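Local structure of MtVAO615 (6F72) at residues Asp42-Leu46 and Phe142-Val148; His65-Phe69 and Ser115-Leu120; Ile239-Ser243 and Gly337-Thr341; Ser415-Arg420 and Trp469-Leu475; Asn463-Pro467 and Glu529-Asn535. The protein carries one FAD attached through two covalent bonds and is probably an oxidoreductase whose reduced form reacts rapidly with molecular oxygen, though its substrate remains unknown. All blocks are in the same frame, centred on the assembly; numbering follows the deposited sequence.

Contact 1: residues Asp42-Leu46 and Phe142-Val148; sequences DWAKL and FAQKHNV
A knobs-into-holes fit joins two nearly antiparallel helices (157°), F142 of helix 133-146 entering the hole that D42, W43, K45 and L46 form on helix 40-49. With CG opposite the backbone N (chi1 178°), the F142 ring is carried toward helix 40-49. L46 CD2 lies over one of its faces, 3.7 Å from the centroid of the F142 ring, while CD2 of H146 covers the other. F142 CE1 reaches W43 CZ3 at 3.4 Å over a face of the indole, the two rings inclined at 47°. Y126 stacks on W43, and L169 of strand 169-172 also lies against it. K45 NZ arrives at the F142 edge, 3.4 Å from F142 CE2, and stands 3.1 Å from H146 NE2. K145 NZ is 4.0 Å from K45 NZ, a like-charge pair that the long salt bridge from K45 to D42 probably eases. The arrangement is typical of helix-on-helix packing: helix 40-49 is laid against a helix of the FAD-binding PCMH-type region.

Contact 2: residues His65-Phe69 and Ser115-Leu120; sequences HKSPF and SQPCQL
S67 and C118 join two irregular loops by a single backbone hydrogen bond beside the C108-C118 disulfide. C118 N donates to S67 O over 2.8 Å with an N-H...O angle of 158°, lying in the carbonyl plane. The same oxygen receives a CA-H...O contact from P117 CA at 3.6 Å. S67 is followed by a cis peptide bond, and the ring of P68 turns its CD onto C118 O at 3.1 Å. F69 then swings its ring toward C118, whose SG meets the ring in plane, at the edge; this is a sulfur-aromatic contact. L120 CD2 comes to the same ring, also at an edge, 4.4 Å from F69 CZ, while P68 CG lies over one face of it.

On the other flank H65 lies alongside Q116 and C118, its CB 4.0 Å from C118 CB. H65 ND1 is 2.8 Å from Q116 O, but the angle is poor; its hydrogen bond goes to P114 O instead, and NE2 bonds to V109 O. With a carbonyl at each nitrogen, the buried imidazole is fixed in rotation and would be likely to favour its doubly protonated form. The second shell adds Q119, paired through its backbone with S107 next to the disulfide. C118 places its sulfur by turning SG opposite its own backbone N (chi1 174°), which leaves SG 3.6 Å from F69 CE2.

Contact 3: residues Ile239-Ser243 and Gly337-Thr341; sequences ILSSS and GNSFT
The flat groups that meet here are three backbone carbonyls, of I239, G337 and N338, each taking a serine hydroxyl. S339 OG reaches I239 O at 2.7 Å, in the carbonyl plane and on a lone pair. S243 OG meets G337 O at 2.6 Å, also in plane and on a lone pair. S242 OG approaches N338 O differently: it stands above the face of that carbonyl, 42° out of plane, at 2.7 Å. S242 OG also accepts from S454 N, so an alanine here would probably leave both N338 O and S454 N without their mate and loosen the hold of helix 241-244 on the turn leading into strand 339-344. G337 ends helix 316-335 in a Schellman motif, and its CA makes a nearly linear CA-H...O contact with S242 O, 3.5 Å away. A side chain at G337 would crowd S243 OG. The apolar side is modest: I239 CG2 lies 4.0 Å from T341 CG2, with T341 OG1 bonded to D451. Hydroxyls thus do most of the joining: serines on both segments satisfy carbonyls of the partner, fastening the FAD-binding PCMH-type region to the start of strand 339-344 by polar side chains instead of strand pairing.

Contact 4: residues Ser415-Arg420 and Trp469-Leu475; sequences SRIIPR and WRTGMLL
I418 and L474 form the hydrogen-bonded pair of an antiparallel ladder that a classic beta bulge interrupts. I418 O is gripped twice, by M473 N at 2.7 Å and L474 N at 3.2 Å, and I418 N returns a nearly straight bond (174°) to L474 O. Packing is tight on the face of I417 and L475. I417 CG1 meets L475 CD2 at 3.5 Å, and I417 CD1 lies over a face of the W469 indole, 4.1 Å from the centroid of its five-membered ring. A beta carbon on G472 would stand 2.6 Å from I417 CG2; without one the strands close in, G472 CA 3.8 Å from P419 CA. Packing is looser toward solvent, where the exposed T471 side chain stays beyond close touch, though T471 O still accepts from R420 N. R420 crosses M473 at about a right angle, R420 CG 3.6 Å from M473 SD and the sulfur over one guanidinium face, while R420 NH2 makes a salt bridge to D335. Strand 412-419 is an outermost strand of its seven-stranded sheet. Strand 472-480 lies next inward, bonded on through M473 and L475 to F453 and D451, and helix 316-335 packs L330 and L334 against M473.

Contact 5: residues Asn463-Pro467 and Glu529-Asn535; sequences NSLHP and ESFYGDN
Torsions set both reaching groups: H466 turns its ring opposite the backbone N (chi1 -165°) to lie against F531 at the end of helix 527-532, and N535 (chi1 -79°) aims its amide back at S464. The loop before helix 468-471 thereby docks on the berberine-like region. The imidazole meets helix-end carbonyls: CD2 of H466 comes to F531 O at 3.3 Å, near the ring plane and at its edge. On the other side of the ring ND1 caps A468 N at the start of helix 468-471, while H466 NE2 is bonded to a water at 2.7 Å, and that water donates to E529 O. One histidine thus links two helix termini, so an alanine in its place would probably leave A468 N without its cap and break the water bridge to E529 O.

G533 leaves the helix with positive phi, and a side chain there would crowd H466 NE2. Earlier in the loop, N463 OD1 accepts from L465 N at 3.1 Å, making an Asx turn, while N463 ND2 is held by D249. S464 OG is bonded to W276 O, and S464 O takes N535 ND2 at 2.9 Å, a weak bond with an angle of 120°. A second water accepts from N535 ND2 at 3.1 Å and donates to both N463 O and L465 O, each at 2.7 Å.

Overall arrangement
Contacts 1 and 2 lie well away from contacts 3, 4 and 5, centres about 35 to 46 Å apart. Contacts 1 and 2 have centres about 26 Å and nearest atoms about 10 Å apart, and contact 2 falls, along the chain, between the segments of contact 1. Both close before contact 3 opens, and contact 3 before contacts 4 and 5. Contacts 3 and 4 reach the same seven-stranded sheet, their centres about 13 Å apart. Contact 4 touches contact 5, where R470 packs on L465 and N463, and their segments alternate. Contact 3 joins the PCMH-type region to that sheet, while contact 5 brings in the berberine-like region, tying distant parts together close to the FAD.

Contact 1: residues Asp42-Leu46 and Phe142-Val148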
# COMPACT_ATOMS: atom_id res chain seq x y z
N ASP A 42 0.39 35.42 -4.58
CA ASP A 42 -0.13 34.57 -3.50
C ASP A 42 0.77 33.36 -3.31
O ASP A 42 1.18 33.06 -2.18
CB ASP A 42 -1.57 34.12 -3.79
CG ASP A 42 -2.59 35.23 -3.62
OD1 ASP A 42 -2.42 36.10 -2.73
OD2 ASP A 42 -3.59 35.21 -4.38
N TRP A 43 1.10 32.69 -4.41
CA TRP A 43 1.99 31.52 -4.38
C TRP A 43 3.40 31.88 -3.84
O TRP A 43 3.92 31.16 -2.97
CB TRP A 43 2.02 30.81 -5.74
CG TRP A 43 0.68 30.14 -6.09
CD1 TRP A 43 -0.21 30.53 -7.05
CD2 TRP A 43 0.10 28.99 -5.45
NE1 TRP A 43 -1.31 29.70 -7.06
CE2 TRP A 43 -1.15 28.75 -6.09
CE3 TRP A 43 0.51 28.14 -4.41
CZ2 TRP A 43 -1.99 27.69 -5.72
CZ3 TRP A 43 -0.34 27.07 -4.04
CH2 TRP A 43 -1.57 26.86 -4.70
N ALA A 44 3.97 32.99 -4.33
CA ALA A 44 5.26 33.49 -3.83
C ALA A 44 5.24 33.75 -2.31
O ALA A 44 6.19 33.41 -1.61
CB ALA A 44 5.69 34.74 -4.59
N LYS A 45 4.16 34.35 -1.82
CA LYS A 45 3.95 34.66 -0.40
C LYS A 45 3.91 33.37 0.45
O LYS A 45 4.49 33.33 1.54
CB LYS A 45 2.68 35.52 -0.25
CG LYS A 45 2.12 35.73 1.15
CD LYS A 45 0.59 35.77 1.10
CE LYS A 45 -0.03 34.36 1.17
NZ LYS A 45 -1.29 34.20 0.40
N LEU A 46 3.25 32.33 -0.07
CA LEU A 46 3.30 30.99 0.55
C LEU A 46 4.73 30.44 0.49
O LEU A 46 5.23 29.92 1.49
CB LEU A 46 2.30 30.01 -0.09
CG LEU A 46 2.34 28.53 0.36
CD1 LEU A 46 2.05 28.35 1.84
CD2 LEU A 46 1.43 27.65 -0.48
N PHE A 142 -2.90 28.43 4.23
CA PHE A 142 -2.96 28.97 2.88
C PHE A 142 -4.10 28.34 2.08
O PHE A 142 -4.90 29.06 1.47
CB PHE A 142 -1.62 28.76 2.16
CG PHE A 142 -1.61 29.26 0.74
CD1 PHE A 142 -2.00 28.43 -0.32
CD2 PHE A 142 -1.22 30.56 0.45
CE1 PHE A 142 -1.99 28.89 -1.63
CE2 PHE A 142 -1.21 31.03 -0.86
CZ PHE A 142 -1.59 30.19 -1.89
N ALA A 143 -4.15 27.00 2.08
CA ALA A 143 -5.17 26.26 1.33
C ALA A 143 -6.56 26.57 1.84
O ALA A 143 -7.49 26.73 1.05
CB ALA A 143 -4.90 24.76 1.36
N GLN A 144 -6.69 26.72 3.16
CA GLN A 144 -7.97 27.09 3.75
C GLN A 144 -8.36 28.55 3.45
O GLN A 144 -9.51 28.84 3.14
CB GLN A 144 -8.04 26.68 5.25
CG GLN A 144 -8.10 25.14 5.39
CD GLN A 144 -8.06 24.57 6.82
OE1 GLN A 144 -9.04 24.66 7.59
NE2 GLN A 144 -6.94 23.92 7.17
N LYS A 145 -7.38 29.46 3.49
CA LYS A 145 -7.60 30.85 3.08
C LYS A 145 -8.04 30.95 1.61
O LYS A 145 -8.95 31.71 1.28
CB LYS A 145 -6.35 31.71 3.33
CG LYS A 145 -6.53 33.20 3.03
CD LYS A 145 -5.18 33.90 2.89
CE LYS A 145 -5.34 35.31 2.35
NZ LYS A 145 -4.10 36.08 2.57
N HIS A 146 -7.41 30.14 0.75
CA HIS A 146 -7.58 30.24 -0.71
C HIS A 146 -8.46 29.18 -1.37
O HIS A 146 -8.56 29.14 -2.61
CB HIS A 146 -6.22 30.28 -1.41
CG HIS A 146 -5.46 31.53 -1.14
ND1 HIS A 146 -5.84 32.76 -1.65
CD2 HIS A 146 -4.36 31.76 -0.39
CE1 HIS A 146 -5.00 33.69 -1.23
NE2 HIS A 146 -4.09 33.11 -0.47
N ASN A 147 -9.09 28.34 -0.54
CA ASN A 147 -10.01 27.30 -1.00
C ASN A 147 -9.34 26.29 -1.96
O ASN A 147 -9.95 25.83 -2.94
CB ASN A 147 -11.28 27.94 -1.58
CG ASN A 147 -12.38 26.94 -1.85
OD1 ASN A 147 -12.57 25.98 -1.10
ND2 ASN A 147 -13.10 27.17 -2.93
N VAL A 148 -8.09 25.95 -1.65
CA VAL A 148 -7.34 24.96 -2.43
C VAL A 148 -7.49 23.56 -1.82
O VAL A 148 -7.41 23.40 -0.58
CB VAL A 148 -5.84 25.36 -2.57
CG1 VAL A 148 -5.02 24.29 -3.25
CG2 VAL A 148 -5.70 26.68 -3.34

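Contact 2: residues His65-Phe69 and Ser115-Leu120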
# COMPACT_ATOMS: atom_id res chain seq x y z
N HIS A 65 8.63 15.48 -23.81
CA HIS A 65 7.78 16.43 -24.53
C HIS A 65 8.41 17.80 -24.70
O HIS A 65 9.43 18.09 -24.09
CB HIS A 65 6.40 16.53 -23.88
CG HIS A 65 5.71 15.22 -23.75
ND1 HIS A 65 5.02 14.63 -24.80
CD2 HIS A 65 5.64 14.35 -22.72
CE1 HIS A 65 4.53 13.47 -24.40
NE2 HIS A 65 4.89 13.28 -23.14
N LYS A 66 7.77 18.63 -25.52
CA LYS A 66 8.36 19.87 -26.02
C LYS A 66 7.78 21.13 -25.38
O LYS A 66 8.49 22.14 -25.25
CB LYS A 66 8.27 19.90 -27.55
CG LYS A 66 9.29 18.96 -28.19
CD LYS A 66 8.82 18.32 -29.48
CE LYS A 66 10.03 17.94 -30.33
NZ LYS A 66 9.75 16.88 -31.35
N SER A 67 6.51 21.07 -24.99
CA SER A 67 5.81 22.17 -24.31
C SER A 67 5.04 21.63 -23.08
O SER A 67 4.69 20.44 -23.07
CB SER A 67 4.87 22.87 -25.30
OG SER A 67 3.75 22.07 -25.63
N PRO A 68 4.78 22.45 -22.05
CA PRO A 68 5.14 23.86 -22.02
C PRO A 68 6.44 24.13 -21.24
O PRO A 68 6.77 25.29 -20.99
CB PRO A 68 3.94 24.49 -21.33
CG PRO A 68 3.43 23.42 -20.38
CD PRO A 68 3.99 22.10 -20.84
N PHE A 69 7.18 23.08 -20.89
CA PHE A 69 8.36 23.20 -20.03
C PHE A 69 9.67 23.37 -20.81
O PHE A 69 10.69 23.72 -20.21
CB PHE A 69 8.44 22.05 -19.02
CG PHE A 69 7.20 21.89 -18.17
CD1 PHE A 69 6.89 22.82 -17.17
CD2 PHE A 69 6.35 20.80 -18.36
CE1 PHE A 69 5.74 22.68 -16.39
CE2 PHE A 69 5.20 20.65 -17.57
CZ PHE A 69 4.90 21.59 -16.59
N SER A 115 5.24 15.79 -29.35
CA SER A 115 4.49 17.01 -29.63
C SER A 115 3.21 17.15 -28.78
O SER A 115 2.58 18.21 -28.76
CB SER A 115 4.17 17.14 -31.14
OG SER A 115 5.28 16.81 -31.97
N GLN A 116 2.82 16.10 -28.06
CA GLN A 116 1.68 16.18 -27.15
C GLN A 116 2.10 16.95 -25.89
O GLN A 116 3.08 16.57 -25.22
CB GLN A 116 1.12 14.79 -26.83
CG GLN A 116 -0.16 14.79 -26.01
CD GLN A 116 -0.57 13.41 -25.51
OE1 GLN A 116 -0.40 12.41 -26.20
NE2 GLN A 116 -1.12 13.35 -24.30
N PRO A 117 1.36 18.05 -25.56
CA PRO A 117 1.77 18.93 -24.47
C PRO A 117 1.84 18.19 -23.15
O PRO A 117 0.93 17.41 -22.83
CB PRO A 117 0.65 19.99 -24.41
CG PRO A 117 0.00 19.94 -25.76
CD PRO A 117 0.07 18.48 -26.14
N CYS A 118 2.94 18.39 -22.41
CA CYS A 118 3.10 17.83 -21.07
C CYS A 118 2.17 18.56 -20.09
O CYS A 118 2.48 19.67 -19.61
CB CYS A 118 4.56 17.89 -20.59
SG CYS A 118 4.77 17.35 -18.86
N GLN A 119 1.05 17.91 -19.80
CA GLN A 119 0.01 18.46 -18.94
C GLN A 119 0.03 17.81 -17.57
O GLN A 119 0.47 16.66 -17.40
CB GLN A 119 -1.37 18.30 -19.59
CG GLN A 119 -1.61 19.22 -20.79
CD GLN A 119 -2.63 18.66 -21.76
OE1 GLN A 119 -3.63 18.06 -21.36
NE2 GLN A 119 -2.39 18.84 -23.06
N LEU A 120 -0.45 18.56 -16.59
CA LEU A 120 -0.47 18.12 -15.21
C LEU A 120 -1.57 17.06 -15.01
O LEU A 120 -1.29 16.01 -14.45
CB LEU A 120 -0.63 19.32 -14.27
CG LEU A 120 0.51 20.35 -14.18
CD1 LEU A 120 0.23 21.38 -13.10
CD2 LEU A 120 1.88 19.72 -13.95

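Contact 3: residues Ile239-Ser243 and Gly337-Thr341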
# COMPACT_ATOMS: atom_id res chain seq x y z
N ILE A 239 5.23 -10.30 5.64
CA ILE A 239 5.64 -11.71 5.81
C ILE A 239 5.92 -12.03 7.30
O ILE A 239 6.05 -13.20 7.71
CB ILE A 239 6.83 -12.08 4.88
CG1 ILE A 239 8.08 -11.21 5.16
CG2 ILE A 239 6.40 -11.99 3.41
CD1 ILE A 239 9.39 -11.73 4.58
N LEU A 240 5.99 -10.98 8.11
CA LEU A 240 6.24 -11.08 9.54
C LEU A 240 4.96 -10.99 10.37
O LEU A 240 5.01 -11.04 11.61
CB LEU A 240 7.24 -9.99 9.98
CG LEU A 240 8.75 -10.17 9.76
CD1 LEU A 240 9.52 -9.08 10.50
CD2 LEU A 240 9.28 -11.55 10.15
N SER A 241 3.82 -10.86 9.70
CA SER A 241 2.55 -10.64 10.39
C SER A 241 2.08 -11.82 11.25
O SER A 241 1.47 -11.60 12.29
CB SER A 241 1.47 -10.17 9.42
OG SER A 241 1.70 -8.82 9.09
N SER A 242 2.43 -13.04 10.85
CA SER A 242 2.12 -14.24 11.65
C SER A 242 2.89 -14.25 12.96
O SER A 242 2.47 -14.90 13.93
CB SER A 242 2.44 -15.51 10.88
OG SER A 242 1.60 -15.64 9.76
N SER A 243 4.03 -13.56 12.99
CA SER A 243 4.82 -13.44 14.19
C SER A 243 4.44 -12.21 15.02
O SER A 243 4.41 -12.29 16.26
CB SER A 243 6.32 -13.44 13.87
OG SER A 243 6.75 -14.72 13.47
N GLY A 337 3.85 -18.90 13.72
CA GLY A 337 4.54 -17.63 13.48
C GLY A 337 5.13 -17.45 12.09
O GLY A 337 5.87 -16.50 11.87
N ASN A 338 4.79 -18.35 11.17
CA ASN A 338 5.37 -18.39 9.82
C ASN A 338 4.41 -17.87 8.76
O ASN A 338 3.22 -17.71 9.03
CB ASN A 338 5.75 -19.83 9.46
CG ASN A 338 6.46 -20.55 10.59
OD1 ASN A 338 7.59 -20.24 10.92
ND2 ASN A 338 5.78 -21.54 11.17
N SER A 339 4.92 -17.62 7.55
CA SER A 339 4.10 -17.17 6.43
C SER A 339 4.57 -17.71 5.09
O SER A 339 5.76 -18.02 4.91
CB SER A 339 4.07 -15.65 6.36
OG SER A 339 5.36 -15.15 6.02
N PHE A 340 3.62 -17.81 4.15
CA PHE A 340 3.94 -17.99 2.74
C PHE A 340 3.46 -16.80 1.95
O PHE A 340 2.30 -16.38 2.07
CB PHE A 340 3.30 -19.26 2.17
CG PHE A 340 4.15 -20.48 2.32
CD1 PHE A 340 5.41 -20.56 1.70
CD2 PHE A 340 3.70 -21.58 3.06
CE1 PHE A 340 6.19 -21.71 1.84
CE2 PHE A 340 4.47 -22.72 3.20
CZ PHE A 340 5.73 -22.78 2.59
N THR A 341 4.38 -16.23 1.17
CA THR A 341 4.03 -15.31 0.10
C THR A 341 4.22 -16.07 -1.22
O THR A 341 5.25 -16.73 -1.43
CB THR A 341 4.79 -13.96 0.23
OG1 THR A 341 4.23 -13.00 -0.68
CG2 THR A 341 6.31 -14.08 -0.03

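Contact 4: residues Ser415-Arg420 and Trp469-Leu475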
# COMPACT_ATOMS: atom_id res chain seq x y z
N SER A 415 -8.18 -6.92 -4.28
CA SER A 415 -7.84 -7.78 -3.16
C SER A 415 -9.03 -8.42 -2.49
O SER A 415 -10.16 -7.90 -2.47
CB SER A 415 -7.03 -7.01 -2.09
OG SER A 415 -7.80 -5.94 -1.57
N ARG A 416 -8.75 -9.56 -1.89
CA ARG A 416 -9.67 -10.12 -0.94
C ARG A 416 -8.87 -10.62 0.25
O ARG A 416 -7.83 -11.27 0.07
CB ARG A 416 -10.50 -11.23 -1.60
CG ARG A 416 -11.79 -11.57 -0.87
CD ARG A 416 -12.85 -10.48 -0.98
NE ARG A 416 -14.05 -10.93 -0.29
CZ ARG A 416 -15.04 -10.16 0.14
NH1 ARG A 416 -15.02 -8.85 -0.01
NH2 ARG A 416 -16.08 -10.75 0.76
N ILE A 417 -9.31 -10.25 1.45
CA ILE A 417 -8.89 -10.91 2.67
C ILE A 417 -9.83 -12.09 2.80
O ILE A 417 -11.05 -11.92 2.87
CB ILE A 417 -8.98 -9.99 3.90
CG1 ILE A 417 -7.96 -8.85 3.78
CG2 ILE A 417 -8.70 -10.77 5.18
CD1 ILE A 417 -8.46 -7.52 4.30
N ILE A 418 -9.25 -13.29 2.78
CA ILE A 418 -9.99 -14.55 2.75
C ILE A 418 -9.96 -15.23 4.14
O ILE A 418 -8.88 -15.63 4.60
CB ILE A 418 -9.44 -15.49 1.64
CG1 ILE A 418 -9.47 -14.78 0.26
CG2 ILE A 418 -10.23 -16.80 1.59
CD1 ILE A 418 -8.81 -15.53 -0.89
N PRO A 419 -11.13 -15.34 4.80
CA PRO A 419 -11.25 -16.02 6.12
C PRO A 419 -10.69 -17.45 6.12
O PRO A 419 -10.87 -18.18 5.15
CB PRO A 419 -12.76 -16.07 6.37
CG PRO A 419 -13.35 -15.01 5.52
CD PRO A 419 -12.39 -14.67 4.41
N ARG A 420 -10.02 -17.81 7.21
CA ARG A 420 -9.58 -19.19 7.46
C ARG A 420 -10.69 -20.25 7.35
O ARG A 420 -10.45 -21.35 6.84
CB ARG A 420 -8.94 -19.29 8.85
CG ARG A 420 -8.11 -20.54 9.07
CD ARG A 420 -7.80 -20.71 10.55
NE ARG A 420 -6.39 -21.04 10.76
CZ ARG A 420 -5.47 -20.20 11.21
NH1 ARG A 420 -5.77 -18.94 11.50
NH2 ARG A 420 -4.21 -20.61 11.34
N TRP A 469 -9.42 -9.12 9.15
CA TRP A 469 -8.02 -9.42 9.42
C TRP A 469 -7.83 -10.52 10.47
O TRP A 469 -6.98 -11.39 10.31
CB TRP A 469 -7.27 -8.17 9.83
CG TRP A 469 -6.91 -7.23 8.71
CD1 TRP A 469 -7.51 -6.03 8.43
CD2 TRP A 469 -5.87 -7.40 7.73
NE1 TRP A 469 -6.88 -5.43 7.35
CE2 TRP A 469 -5.89 -6.26 6.90
CE3 TRP A 469 -4.93 -8.41 7.48
CZ2 TRP A 469 -5.00 -6.09 5.81
CZ3 TRP A 469 -4.04 -8.25 6.41
CH2 TRP A 469 -4.08 -7.10 5.58
N ARG A 470 -8.63 -10.50 11.54
CA ARG A 470 -8.47 -11.50 12.63
C ARG A 470 -8.91 -12.91 12.22
O ARG A 470 -8.30 -13.91 12.62
CB ARG A 470 -9.18 -11.05 13.92
CG ARG A 470 -8.91 -9.61 14.35
CD ARG A 470 -7.44 -9.35 14.62
NE ARG A 470 -7.20 -7.95 14.94
CZ ARG A 470 -6.01 -7.35 14.91
NH1 ARG A 470 -4.92 -8.02 14.57
NH2 ARG A 470 -5.92 -6.07 15.23
N THR A 471 -9.98 -13.00 11.44
CA THR A 471 -10.46 -14.29 10.93
C THR A 471 -9.78 -14.68 9.60
O THR A 471 -9.77 -15.86 9.23
CB THR A 471 -12.00 -14.32 10.80
OG1 THR A 471 -12.42 -13.21 10.00
CG2 THR A 471 -12.68 -14.24 12.17
N GLY A 472 -9.19 -13.70 8.91
CA GLY A 472 -8.51 -13.92 7.63
C GLY A 472 -7.28 -14.80 7.71
O GLY A 472 -6.58 -14.81 8.73
N MET A 473 -7.05 -15.54 6.62
CA MET A 473 -5.85 -16.36 6.46
C MET A 473 -5.04 -15.95 5.20
O MET A 473 -3.80 -16.02 5.20
CB MET A 473 -6.22 -17.84 6.43
CG MET A 473 -5.05 -18.77 6.72
SD MET A 473 -5.36 -20.56 6.73
CE MET A 473 -5.50 -20.90 4.99
N LEU A 474 -5.75 -15.54 4.15
CA LEU A 474 -5.13 -15.14 2.88
C LEU A 474 -5.46 -13.69 2.52
O LEU A 474 -6.57 -13.20 2.77
CB LEU A 474 -5.58 -16.06 1.73
CG LEU A 474 -5.59 -17.59 1.86
CD1 LEU A 474 -6.15 -18.19 0.58
CD2 LEU A 474 -4.21 -18.17 2.16
N LEU A 475 -4.48 -13.00 1.95
CA LEU A 475 -4.72 -11.73 1.29
C LEU A 475 -4.19 -11.93 -0.10
O LEU A 475 -2.97 -11.98 -0.30
CB LEU A 475 -4.02 -10.54 1.98
CG LEU A 475 -4.12 -9.08 1.45
CD1 LEU A 475 -3.32 -8.84 0.17
CD2 LEU A 475 -5.54 -8.59 1.23

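Contact 5: residues Asn463-Pro467 and Glu529-Asn535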
# COMPACT_ATOMS: atom_id res chain seq x y z
N ASN A 463 -7.40 -0.79 18.08
CA ASN A 463 -7.26 -0.06 16.81
C ASN A 463 -8.46 -0.34 15.91
O ASN A 463 -9.34 -1.14 16.27
CB ASN A 463 -5.89 -0.32 16.15
CG ASN A 463 -5.68 -1.77 15.77
OD1 ASN A 463 -6.54 -2.40 15.14
ND2 ASN A 463 -4.50 -2.30 16.11
N SER A 464 -8.53 0.36 14.77
CA SER A 464 -9.69 0.28 13.86
C SER A 464 -9.55 -0.76 12.73
O SER A 464 -10.40 -0.84 11.83
CB SER A 464 -10.02 1.66 13.29
OG SER A 464 -8.97 2.16 12.45
N LEU A 465 -8.50 -1.58 12.82
CA LEU A 465 -8.23 -2.62 11.85
C LEU A 465 -9.46 -3.49 11.64
O LEU A 465 -10.05 -3.99 12.61
CB LEU A 465 -7.01 -3.44 12.27
CG LEU A 465 -6.49 -4.43 11.23
CD1 LEU A 465 -5.57 -3.74 10.22
CD2 LEU A 465 -5.81 -5.61 11.88
N HIS A 466 -9.86 -3.63 10.38
CA HIS A 466 -11.04 -4.41 10.00
C HIS A 466 -11.01 -5.83 10.62
O HIS A 466 -9.99 -6.54 10.51
CB HIS A 466 -11.14 -4.47 8.47
CG HIS A 466 -12.49 -4.92 7.97
ND1 HIS A 466 -12.95 -6.21 8.12
CD2 HIS A 466 -13.47 -4.25 7.31
CE1 HIS A 466 -14.15 -6.32 7.59
NE2 HIS A 466 -14.50 -5.14 7.10
N PRO A 467 -12.12 -6.26 11.27
CA PRO A 467 -12.15 -7.58 11.92
C PRO A 467 -11.85 -8.79 11.02
O PRO A 467 -11.35 -9.80 11.51
CB PRO A 467 -13.57 -7.65 12.50
CG PRO A 467 -14.35 -6.64 11.74
CD PRO A 467 -13.38 -5.53 11.47
N GLU A 529 -18.68 -0.45 2.92
CA GLU A 529 -18.94 -1.67 3.66
C GLU A 529 -17.73 -2.58 3.65
O GLU A 529 -17.40 -3.18 4.68
CB GLU A 529 -20.19 -2.37 3.12
CG GLU A 529 -20.45 -3.76 3.66
CD GLU A 529 -21.49 -4.50 2.85
OE1 GLU A 529 -22.66 -4.02 2.78
OE2 GLU A 529 -21.16 -5.57 2.27
N SER A 530 -17.05 -2.68 2.52
CA SER A 530 -15.98 -3.66 2.42
C SER A 530 -14.67 -3.22 3.07
O SER A 530 -13.96 -4.05 3.66
CB SER A 530 -15.77 -4.06 0.99
OG SER A 530 -15.05 -5.27 0.96
N PHE A 531 -14.34 -1.93 2.98
CA PHE A 531 -13.08 -1.45 3.57
C PHE A 531 -13.18 -1.27 5.08
O PHE A 531 -12.22 -1.55 5.79
CB PHE A 531 -12.62 -0.12 2.95
CG PHE A 531 -12.28 -0.17 1.48
CD1 PHE A 531 -12.23 -1.36 0.77
CD2 PHE A 531 -11.94 1.03 0.81
CE1 PHE A 531 -11.90 -1.38 -0.58
CE2 PHE A 531 -11.60 1.02 -0.54
CZ PHE A 531 -11.60 -0.19 -1.23
N TYR A 532 -14.33 -0.80 5.55
CA TYR A 532 -14.48 -0.34 6.93
C TYR A 532 -15.46 -1.16 7.76
O TYR A 532 -15.25 -1.31 8.97
CB TYR A 532 -14.84 1.15 6.94
CG TYR A 532 -13.92 1.99 6.10
CD1 TYR A 532 -12.60 2.28 6.53
CD2 TYR A 532 -14.33 2.49 4.87
CE1 TYR A 532 -11.74 3.06 5.74
CE2 TYR A 532 -13.49 3.26 4.08
CZ TYR A 532 -12.19 3.55 4.52
OH TYR A 532 -11.35 4.30 3.72
N GLY A 533 -16.50 -1.70 7.13
CA GLY A 533 -17.49 -2.52 7.85
C GLY A 533 -18.17 -1.75 8.97
O GLY A 533 -18.53 -0.57 8.81
N ASP A 534 -18.35 -2.41 10.12
CA ASP A 534 -19.10 -1.83 11.24
C ASP A 534 -18.34 -0.66 11.91
O ASP A 534 -18.99 0.22 12.46
CB ASP A 534 -19.55 -2.90 12.25
CG ASP A 534 -20.49 -3.94 11.63
OD1 ASP A 534 -21.37 -3.56 10.83
OD2 ASP A 534 -20.34 -5.16 11.93
N ASN A 535 -17.01 -0.65 11.83
CA ASN A 535 -16.18 0.47 12.32
C ASN A 535 -16.47 1.84 11.72
O ASN A 535 -16.06 2.85 12.29
CB ASN A 535 -14.69 0.19 12.15
CG ASN A 535 -14.14 -0.73 13.21
OD1 ASN A 535 -14.70 -0.86 14.30
ND2 ASN A 535 -13.01 -1.36 12.89
O HOH W 1 -11.01 -2.75 14.81
O HOH W 2 -16.81 -5.53 5.67